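Local coordinates for choline binding protein PCPA (Streptococcus pneumoniae, PDB 4CP6) that is a pneumococcal surface antigen of the choline-binding family and probably attaches to cell-wall choline while displaying a leucine-rich repeat domain, at residues E176-H180 / E181-N185; I240-P243 / S244-D248; E275-E278 / G279-K282. All coordinates share one frame; numbering follows the deposited sequence.

Contact 1: residues E176-H180 / E181-N185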
ATOM      1  N   GLU A 176       8.106   5.752 -15.334  1.00  9.91           N
ATOM      2  CA  GLU A 176       7.958   7.091 -14.799  1.00  9.69           C
ATOM      3  C   GLU A 176       6.945   7.181 -13.665  1.00 12.25           C
ATOM      4  O   GLU A 176       7.048   8.098 -12.831  1.00 11.20           O
ATOM      5  CB  GLU A 176       7.606   8.033 -15.973  1.00 12.57           C
ATOM      6  CG  GLU A 176       7.551   9.509 -15.643  1.00 16.46           C
ATOM      7  CD  GLU A 176       6.214  10.016 -15.132  1.00 17.09           C
ATOM      8  OE1 GLU A 176       5.195   9.305 -15.286  1.00 17.00           O
ATOM      9  OE2 GLU A 176       6.206  11.116 -14.532  1.00 15.94           O
ATOM     10  N   LEU A 177       5.940   6.298 -13.688  1.00 10.57           N
ATOM     11  CA  LEU A 177       4.860   6.373 -12.714  1.00 10.16           C
ATOM     12  C   LEU A 177       4.501   4.984 -12.240  1.00 12.59           C
ATOM     13  O   LEU A 177       4.280   4.084 -13.064  1.00 11.60           O
ATOM     14  CB  LEU A 177       3.659   7.089 -13.348  1.00 10.62           C
ATOM     15  CG  LEU A 177       2.477   7.410 -12.386  1.00 14.56           C
ATOM     16  CD1 LEU A 177       1.607   8.494 -12.978  1.00 17.29           C
ATOM     17  CD2 LEU A 177       1.594   6.188 -12.130  1.00 16.49           C
ATOM     18  N   ILE A 178       4.406   4.814 -10.917  1.00 11.18           N
ATOM     19  CA  ILE A 178       3.965   3.552 -10.299  1.00  9.82           C
ATOM     20  C   ILE A 178       2.779   3.969  -9.451  1.00 10.73           C
ATOM     21  O   ILE A 178       2.933   4.774  -8.524  1.00 11.00           O
ATOM     22  CB  ILE A 178       5.035   2.844  -9.456  1.00 11.05           C
ATOM     23  CG1 ILE A 178       6.347   2.698 -10.237  1.00 11.52           C
ATOM     24  CG2 ILE A 178       4.481   1.493  -9.008  1.00 12.73           C
ATOM     25  CD1 ILE A 178       7.479   2.023  -9.423  1.00 12.77           C
ATOM     26  N   SER A 179       1.595   3.437  -9.764  1.00  9.21           N
ATOM     27  CA  SER A 179       0.354   3.846  -9.139  0.50  8.07           C
ATOM     28  C   SER A 179       0.083   3.249  -7.741  1.00 10.20           C
ATOM     29  O   SER A 179       0.790   2.371  -7.243  1.00 10.64           O
ATOM     30  CB  SER A 179      -0.786   3.541 -10.098  0.50  9.71           C
ATOM     31  OG  SER A 179      -1.976   4.206  -9.722  0.50  9.12           O
ATOM     32  N   HIS A 180      -0.976   3.754  -7.133  1.00  9.87           N
ATOM     33  CA  HIS A 180      -1.504   3.402  -5.821  1.00 10.03           C
ATOM     34  C   HIS A 180      -1.486   1.888  -5.607  1.00 10.46           C
ATOM     35  O   HIS A 180      -1.991   1.122  -6.435  1.00 10.17           O
ATOM     36  CB  HIS A 180      -2.962   3.921  -5.776  1.00 11.15           C
ATOM     37  CG  HIS A 180      -3.765   3.727  -4.518  1.00 16.03           C
ATOM     38  ND1 HIS A 180      -4.832   2.838  -4.465  1.00 19.14           N
ATOM     39  CD2 HIS A 180      -3.722   4.429  -3.363  1.00 17.95           C
ATOM     40  CE1 HIS A 180      -5.378   3.006  -3.258  1.00 18.14           C
ATOM     41  NE2 HIS A 180      -4.756   3.964  -2.569  1.00 19.04           N
ATOM     42  N   GLU A 181      -0.921   1.443  -4.475  1.00  9.67           N
ATOM     43  CA  GLU A 181      -0.942   0.040  -4.040  1.00  9.57           C
ATOM     44  C   GLU A 181      -0.397  -0.947  -5.055  1.00 10.69           C
ATOM     45  O   GLU A 181      -0.702  -2.144  -4.950  1.00  9.82           O
ATOM     46  CB  GLU A 181      -2.366  -0.372  -3.601  1.00 11.21           C
ATOM     47  CG  GLU A 181      -2.853   0.509  -2.451  1.00 11.21           C
ATOM     48  CD  GLU A 181      -4.110   0.097  -1.726  1.00 21.39           C
ATOM     49  OE1 GLU A 181      -4.501  -1.079  -1.863  1.00 21.78           O
ATOM     50  OE2 GLU A 181      -4.613   0.900  -0.907  1.00 18.84           O
ATOM     51  N   ALA A 182       0.487  -0.505  -5.956  1.00  8.96           N
ATOM     52  CA  ALA A 182       0.994  -1.456  -6.967  1.00  8.81           C
ATOM     53  C   ALA A 182       1.733  -2.638  -6.360  1.00 10.64           C
ATOM     54  O   ALA A 182       1.730  -3.721  -6.958  1.00 10.80           O
ATOM     55  CB  ALA A 182       1.870  -0.755  -7.975  1.00 10.80           C
ATOM     56  N   PHE A 183       2.386  -2.419  -5.202  1.00  9.38           N
ATOM     57  CA  PHE A 183       3.197  -3.453  -4.547  1.00  8.98           C
ATOM     58  C   PHE A 183       2.655  -3.756  -3.164  1.00 11.41           C
ATOM     59  O   PHE A 183       3.429  -4.000  -2.224  1.00 11.08           O
ATOM     60  CB  PHE A 183       4.671  -2.977  -4.466  1.00 10.24           C
ATOM     61  CG  PHE A 183       5.283  -2.578  -5.792  1.00 11.49           C
ATOM     62  CD1 PHE A 183       5.162  -3.398  -6.909  1.00 14.36           C
ATOM     63  CD2 PHE A 183       5.990  -1.385  -5.919  1.00 12.33           C
ATOM     64  CE1 PHE A 183       5.691  -2.998  -8.152  1.00 13.79           C
ATOM     65  CE2 PHE A 183       6.563  -1.020  -7.147  1.00 14.43           C
ATOM     66  CZ  PHE A 183       6.392  -1.817  -8.250  1.00 12.12           C
ATOM     67  N   ALA A 184       1.315  -3.760  -3.053  1.00  9.09           N
ATOM     68  CA  ALA A 184       0.628  -3.997  -1.789  1.00  9.30           C
ATOM     69  C   ALA A 184       0.390  -5.496  -1.552  1.00 10.69           C
ATOM     70  O   ALA A 184       0.370  -6.306  -2.495  1.00 10.56           O
ATOM     71  CB  ALA A 184      -0.709  -3.270  -1.823  1.00 11.06           C
ATOM     72  N   ASN A 185       0.207  -5.868  -0.273  1.00  9.41           N
ATOM     73  CA  ASN A 185      -0.141  -7.249   0.119  1.00  9.46           C
ATOM     74  C   ASN A 185       0.857  -8.285  -0.340  1.00 11.24           C
ATOM     75  O   ASN A 185       0.454  -9.427  -0.677  1.00 12.05           O
ATOM     76  CB  ASN A 185      -1.563  -7.632  -0.380  1.00 10.74           C
ATOM     77  CG  ASN A 185      -2.597  -6.656   0.098  1.00 12.32           C
ATOM     78  OD1 ASN A 185      -2.961  -6.666   1.276  1.00 13.59           O
ATOM     79  ND2 ASN A 185      -3.037  -5.756  -0.799  1.00 12.29           N
TER
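I178 and A182 meet methyl to methyl in the tight part of this contact, where the chain turns out of strand 177-178. I178 CG2 lies 3.6 Å from A182 CB. The same methyl is 3.8 Å from F183 CE2, and I178 CD1 reaches that ring atom as well. With CG1 beside the backbone N of I178 (chi1 -51°), CG2 is left anti to that N and faces the turn. The side chains of I178 and F183 cross at about a right angle. A182 CB also sits over the middle of one face of the F183 ring. All three residues are buried, and L194, L201 and L192 extend the apolar cluster.

Two beta turns in succession shape the backbone. A type II turn from S179 to A182 is closed by A182 N to S179 O at 3.2 Å. A type I turn from E181 to A184 follows. Such a strand-to-turn passage belongs to one coil of the BspA-type leucine-rich repeat solenoid, with strands 152-153 and 200-201 on the flanking coils. In the conformer given, S179 OG bonds to T155 OG1 of the preceding coil.

The looser side holds H180 and E181, both partly exposed. Their side chains run side by side and point the same way. E181 CG lies over the H180 ring face, 3.7 Å from its centroid, in a CH-pi contact. The carboxylate plane is turned 30° from the ring plane.

Contact 2: residues I240-P243 / S244-D248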
ATOM      1  N   ILE A 240       8.270   8.249   2.917  1.00  9.45           N
ATOM      2  CA  ILE A 240       7.249   7.517   2.191  1.00  9.50           C
ATOM      3  C   ILE A 240       7.087   6.099   2.734  1.00 10.65           C
ATOM      4  O   ILE A 240       5.954   5.656   2.948  1.00 10.48           O
ATOM      5  CB  ILE A 240       7.566   7.519   0.678  1.00 10.63           C
ATOM      6  CG1 ILE A 240       7.605   8.971   0.149  1.00 10.93           C
ATOM      7  CG2 ILE A 240       6.527   6.683  -0.129  1.00 10.79           C
ATOM      8  CD1 ILE A 240       8.154   9.109  -1.276  1.00 13.07           C
ATOM      9  N   TYR A 241       8.198   5.362   2.892  1.00  9.69           N
ATOM     10  CA  TYR A 241       8.067   3.985   3.347  1.00 10.02           C
ATOM     11  C   TYR A 241       9.270   3.519   4.104  1.00  9.87           C
ATOM     12  O   TYR A 241      10.396   3.590   3.588  1.00 11.20           O
ATOM     13  CB  TYR A 241       7.760   3.035   2.173  1.00 10.38           C
ATOM     14  CG  TYR A 241       7.478   1.625   2.659  1.00  8.89           C
ATOM     15  CD1 TYR A 241       6.417   1.364   3.532  1.00  9.96           C
ATOM     16  CD2 TYR A 241       8.303   0.561   2.298  1.00 10.37           C
ATOM     17  CE1 TYR A 241       6.182   0.080   4.016  1.00 10.40           C
ATOM     18  CE2 TYR A 241       8.044  -0.733   2.733  1.00 10.44           C
ATOM     19  CZ  TYR A 241       6.998  -0.968   3.609  1.00 10.88           C
ATOM     20  OH  TYR A 241       6.785  -2.241   4.103  1.00 11.55           O
ATOM     21  N   TYR A 242       9.031   2.995   5.331  1.00 10.35           N
ATOM     22  CA  TYR A 242      10.059   2.394   6.163  1.00 10.79           C
ATOM     23  C   TYR A 242       9.846   0.883   6.024  1.00 11.29           C
ATOM     24  O   TYR A 242       8.806   0.358   6.464  1.00 11.16           O
ATOM     25  CB  TYR A 242       9.854   2.845   7.594  1.00 11.17           C
ATOM     26  CG  TYR A 242      10.995   2.426   8.502  1.00 11.49           C
ATOM     27  CD1 TYR A 242      11.039   1.149   9.056  1.00 13.77           C
ATOM     28  CD2 TYR A 242      11.983   3.333   8.872  1.00 11.68           C
ATOM     29  CE1 TYR A 242      12.058   0.775   9.930  1.00 14.64           C
ATOM     30  CE2 TYR A 242      13.001   2.972   9.752  1.00 12.56           C
ATOM     31  CZ  TYR A 242      13.044   1.691  10.260  1.00 15.15           C
ATOM     32  OH  TYR A 242      14.030   1.359  11.158  1.00 16.87           O
ATOM     33  N   PRO A 243      10.788   0.136   5.413  1.00  9.94           N
ATOM     34  CA  PRO A 243      10.544  -1.305   5.193  1.00 10.29           C
ATOM     35  C   PRO A 243      10.187  -2.072   6.446  1.00 12.13           C
ATOM     36  O   PRO A 243      10.868  -1.911   7.450  1.00 12.57           O
ATOM     37  CB  PRO A 243      11.838  -1.802   4.550  1.00 12.02           C
ATOM     38  CG  PRO A 243      12.356  -0.565   3.832  1.00 15.54           C
ATOM     39  CD  PRO A 243      12.048   0.579   4.794  1.00 12.13           C
ATOM     40  N   SER A 244       9.127  -2.903   6.389  1.00 10.99           N
ATOM     41  CA  SER A 244       8.657  -3.594   7.579  1.00 10.81           C
ATOM     42  C   SER A 244       9.711  -4.496   8.184  1.00 13.45           C
ATOM     43  O   SER A 244       9.676  -4.749   9.404  1.00 13.09           O
ATOM     44  CB  SER A 244       7.382  -4.392   7.307  1.00 12.07           C
ATOM     45  OG  SER A 244       7.606  -5.518   6.467  1.00 11.82           O
ATOM     46  N   GLN A 245      10.640  -5.015   7.332  1.00 11.23           N
ATOM     47  CA  GLN A 245      11.637  -5.984   7.832  1.00 12.00           C
ATOM     48  C   GLN A 245      13.009  -5.369   8.045  1.00 14.28           C
ATOM     49  O   GLN A 245      13.963  -6.109   8.322  1.00 14.39           O
ATOM     50  CB  GLN A 245      11.712  -7.254   6.953  1.00 12.72           C
ATOM     51  CG  GLN A 245      10.362  -7.901   6.690  1.00 15.01           C
ATOM     52  CD  GLN A 245       9.565  -8.112   7.951  1.00 19.62           C
ATOM     53  OE1 GLN A 245       8.615  -7.354   8.259  1.00 16.07           O
ATOM     54  NE2 GLN A 245       9.915  -9.142   8.699  1.00 18.20           N
ATOM     55  N   LYS A 246      13.124  -4.046   7.979  1.00 12.05           N
ATOM     56  CA  LYS A 246      14.374  -3.326   8.303  1.00 12.63           C
ATOM     57  C   LYS A 246      14.585  -3.560   9.823  1.00 18.74           C
ATOM     58  O   LYS A 246      13.690  -3.288  10.623  1.00 16.80           O
ATOM     59  CB  LYS A 246      14.230  -1.855   7.934  1.00 14.12           C
ATOM     60  CG  LYS A 246      15.385  -1.007   8.444  1.00 15.31           C
ATOM     61  CD  LYS A 246      15.336   0.389   7.864  1.00 15.90           C
ATOM     62  CE  LYS A 246      16.223   1.386   8.583  1.00 23.24           C
ATOM     63  NZ  LYS A 246      17.653   1.081   8.425  1.00 27.15           N
ATOM     64  N   ASN A 247      15.718  -4.157  10.210  1.00 17.89           N
ATOM     65  CA  ASN A 247      15.812  -4.679  11.572  1.00 18.09           C
ATOM     66  C   ASN A 247      16.297  -3.748  12.693  1.00 19.38           C
ATOM     67  O   ASN A 247      16.350  -4.198  13.845  1.00 18.43           O
ATOM     68  CB  ASN A 247      16.636  -5.946  11.565  1.00 21.27           C
ATOM     69  CG  ASN A 247      18.116  -5.756  11.453  1.00 30.32           C
ATOM     70  OD1 ASN A 247      18.636  -4.654  11.241  1.00 29.46           O
ATOM     71  ND2 ASN A 247      18.834  -6.841  11.680  1.00 30.96           N
ATOM     72  N   ASP A 248      16.539  -2.477  12.427  1.00 16.70           N
ATOM     73  CA  ASP A 248      17.029  -1.583  13.473  1.00 15.45           C
ATOM     74  C   ASP A 248      16.079  -1.457  14.675  1.00 17.48           C
ATOM     75  O   ASP A 248      14.871  -1.298  14.496  1.00 16.50           O
ATOM     76  CB  ASP A 248      17.352  -0.213  12.881  1.00 17.90           C
ATOM     77  CG  ASP A 248      18.340  -0.304  11.745  1.00 24.12           C
ATOM     78  OD1 ASP A 248      17.918  -0.633  10.631  1.00 19.68           O
ATOM     79  OD2 ASP A 248      19.554  -0.139  11.998  1.00 28.04           O
TER
HETATM   80  O   HOH W   1       7.432  -4.886   3.758  1.00 12.44           O
HETATM   81  O   HOH W   2      13.520  -1.032  12.241  1.00 15.80           O
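K246 lies across the ring of Y242, the two side chains crossing at about a right angle. K246 CB starts 3.4 Å from P243 O and also approaches Y242 CE1. CG leaves anti to the backbone N (chi1 171°), which lays the chain over the tyrosine. CG then nears Y242 OH. CD makes the CH-pi contact, 4.0 Å from the Y242 ring centroid and over its face. CE comes within 3.4 Å of Y242 OH. The chain bends at its last torsion, and NZ forms a salt bridge with D248 OD1 at 2.8 Å, from above the carboxylate plane. NZ also bonds to D228 O, so two oxygens hold the ammonium.

In the backbone, K246 N bonds to P243 O at 3.2 Å and closes a type I turn. Water 2 lies within hydrogen-bonding distance of K246 O and D248 O and sits at the ring edge, 2.7 Å from Y242 OH. Y241 OH takes a weak bond from S244 N. Water 1 links that hydroxyl to S244 OG.

The turn follows shortly after strand 238-241, where I240 and Y241 face L231 in a classic beta bulge. Y241 stacks on F206 and Y242 on F265, while V230 of strand 230-233 touches both Y242 and K246.

Contact 3: residues E275-E278 / G279-K282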
ATOM      1  N   GLU A 275      12.092   8.167  17.240  1.00 14.60           N
ATOM      2  CA  GLU A 275      12.125   9.569  17.619  1.00 14.39           C
ATOM      3  C   GLU A 275      11.783  10.409  16.422  1.00 14.89           C
ATOM      4  O   GLU A 275      12.511  10.338  15.425  1.00 16.19           O
ATOM      5  CB  GLU A 275      13.475   9.984  18.201  1.00 17.61           C
ATOM      6  CG  GLU A 275      13.636   9.479  19.620  1.00 30.39           C
ATOM      7  CD  GLU A 275      14.965   9.885  20.201  1.00 55.49           C
ATOM      8  OE1 GLU A 275      15.977   9.242  19.845  1.00 40.38           O
ATOM      9  OE2 GLU A 275      15.010  10.923  20.899  1.00 50.55           O
ATOM     10  N   LEU A 276      10.660  11.128  16.472  1.00 12.55           N
ATOM     11  CA  LEU A 276      10.276  12.030  15.386  1.00 12.68           C
ATOM     12  C   LEU A 276      10.928  13.367  15.626  1.00 15.48           C
ATOM     13  O   LEU A 276      11.306  13.715  16.764  1.00 15.81           O
ATOM     14  CB  LEU A 276       8.765  12.141  15.219  1.00 12.92           C
ATOM     15  CG  LEU A 276       8.055  10.799  15.001  1.00 15.04           C
ATOM     16  CD1 LEU A 276       6.578  10.990  14.843  1.00 14.64           C
ATOM     17  CD2 LEU A 276       8.580  10.069  13.777  1.00 14.83           C
ATOM     18  N   ASN A 277      11.133  14.105  14.541  1.00 12.11           N
ATOM     19  CA  ASN A 277      11.871  15.352  14.623  1.00 11.31           C
ATOM     20  C   ASN A 277      10.991  16.593  14.736  1.00 13.53           C
ATOM     21  O   ASN A 277       9.904  16.652  14.149  1.00 12.40           O
ATOM     22  CB  ASN A 277      12.663  15.517  13.322  1.00 12.61           C
ATOM     23  CG  ASN A 277      11.774  15.461  12.086  1.00 14.73           C
ATOM     24  OD1 ASN A 277      11.199  14.422  11.746  1.00 13.53           O
ATOM     25  ND2 ASN A 277      11.527  16.581  11.428  1.00 12.25           N
ATOM     26  N   GLU A 278      11.503  17.655  15.409  1.00 12.32           N
ATOM     27  CA  GLU A 278      10.826  18.928  15.329  1.00 11.97           C
ATOM     28  C   GLU A 278      10.818  19.343  13.857  1.00 13.93           C
ATOM     29  O   GLU A 278      11.838  19.186  13.157  1.00 13.32           O
ATOM     30  CB  GLU A 278      11.553  20.004  16.142  1.00 13.77           C
ATOM     31  CG  GLU A 278      11.215  19.948  17.612  1.00 17.28           C
ATOM     32  CD  GLU A 278       9.739  19.841  17.956  1.00 13.62           C
ATOM     33  OE1 GLU A 278       8.909  20.542  17.329  1.00 15.33           O
ATOM     34  OE2 GLU A 278       9.442  19.073  18.896  1.00 13.43           O
ATOM     35  N   GLY A 279       9.682  19.855  13.414  1.00 13.47           N
ATOM     36  CA  GLY A 279       9.447  20.248  12.034  1.00 13.60           C
ATOM     37  C   GLY A 279       8.430  19.308  11.395  1.00 14.95           C
ATOM     38  O   GLY A 279       7.764  19.685  10.431  1.00 15.27           O
ATOM     39  N   LEU A 280       8.303  18.077  11.937  1.00 12.24           N
ATOM     40  CA  LEU A 280       7.301  17.121  11.430  1.00 10.78           C
ATOM     41  C   LEU A 280       5.921  17.652  11.801  1.00 13.43           C
ATOM     42  O   LEU A 280       5.657  18.008  12.957  1.00 12.55           O
ATOM     43  CB  LEU A 280       7.551  15.740  12.009  1.00 12.00           C
ATOM     44  CG  LEU A 280       6.814  14.613  11.304  1.00 16.39           C
ATOM     45  CD1 LEU A 280       7.712  13.423  11.146  1.00 19.21           C
ATOM     46  CD2 LEU A 280       5.590  14.237  12.052  1.00 19.80           C
ATOM     47  N   GLU A 281       5.040  17.744  10.806  1.00 11.25           N
ATOM     48  CA  GLU A 281       3.704  18.300  10.992  1.00 11.36           C
ATOM     49  C   GLU A 281       2.573  17.288  10.927  1.00 11.44           C
ATOM     50  O   GLU A 281       1.521  17.538  11.509  1.00 11.39           O
ATOM     51  CB  GLU A 281       3.395  19.348   9.911  1.00 13.85           C
ATOM     52  CG  GLU A 281       4.375  20.514   9.878  1.00 21.92           C
ATOM     53  CD  GLU A 281       4.297  21.384   8.634  1.00 40.27           C
ATOM     54  OE1 GLU A 281       3.623  20.997   7.650  1.00 34.62           O
ATOM     55  OE2 GLU A 281       4.942  22.457   8.639  1.00 33.45           O
ATOM     56  N   LYS A 282       2.744  16.214  10.167  1.00 10.65           N
ATOM     57  CA  LYS A 282       1.654  15.286   9.908  1.00 10.42           C
ATOM     58  C   LYS A 282       2.066  13.845   9.926  1.00 12.58           C
ATOM     59  O   LYS A 282       3.091  13.477   9.343  1.00 11.44           O
ATOM     60  CB  LYS A 282       1.056  15.669   8.528  1.00 11.74           C
ATOM     61  CG  LYS A 282      -0.039  14.736   8.008  1.00 13.08           C
ATOM     62  CD  LYS A 282      -0.575  15.301   6.700  1.00 17.90           C
ATOM     63  CE  LYS A 282      -1.761  14.549   6.206  1.00 28.51           C
ATOM     64  NZ  LYS A 282      -2.229  15.126   4.911  1.00 32.27           N
TER
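N277 and L280 are the first and last residues of a type II beta turn, and hydrogen bonds set its shape. L280 N donates to N277 O at 3.1 Å, with an N-H...O angle of 162°. N277 ND2 also bonds to E278 O at 3.1 Å, from well above the carbonyl plane. CG of N277 sits between its backbone N and carbonyl carbon (chi1 56°), which folds the amide back over the turn. The amide has partners on the preceding coil too: OD1 meets T253 OG1, and ND2 meets T257 O.

G279, with a positive phi of 111°, takes the third place of the turn, the place commonly filled by glycine. This turn joins strands 273-275 and 282-283 within one coil of the leucine-rich repeat solenoid. The E278 carboxylate reaches the next coil, where OE2 accepts from N301 N and OE1 from S302 N.

Van der Waals contact brings L280 across N277 at about a right angle, with the methyl L280 CD1 3.7 Å from the polar N277 OD1. The apolar contacts are between leucines. L280 CD1 faces L276 CD2 across 4.4 Å, a fairly loose approach. L260 touches both leucines from strand 259-260.

Overall arrangement
The three contacts follow in series along one solenoid and do not touch. The centres of contacts 1 and 2 are about 17 Å apart, those of contacts 2 and 3 about 18 Å. Contacts 2 and 3 each include residues of the sheet that holds strands 238-241 and 282-283, whereas contact 1 leaves a strand of another sheet. Each is partly buried and built round a beta turn. Contact 1 has an apolar core and a partly exposed His-Glu pair. Contact 2 brings in tyrosine rings, bridging waters and a salt bridge between K246 and D248. Contact 3 lies farthest from the chain centre and relies chiefly on polar links to the coils beside it.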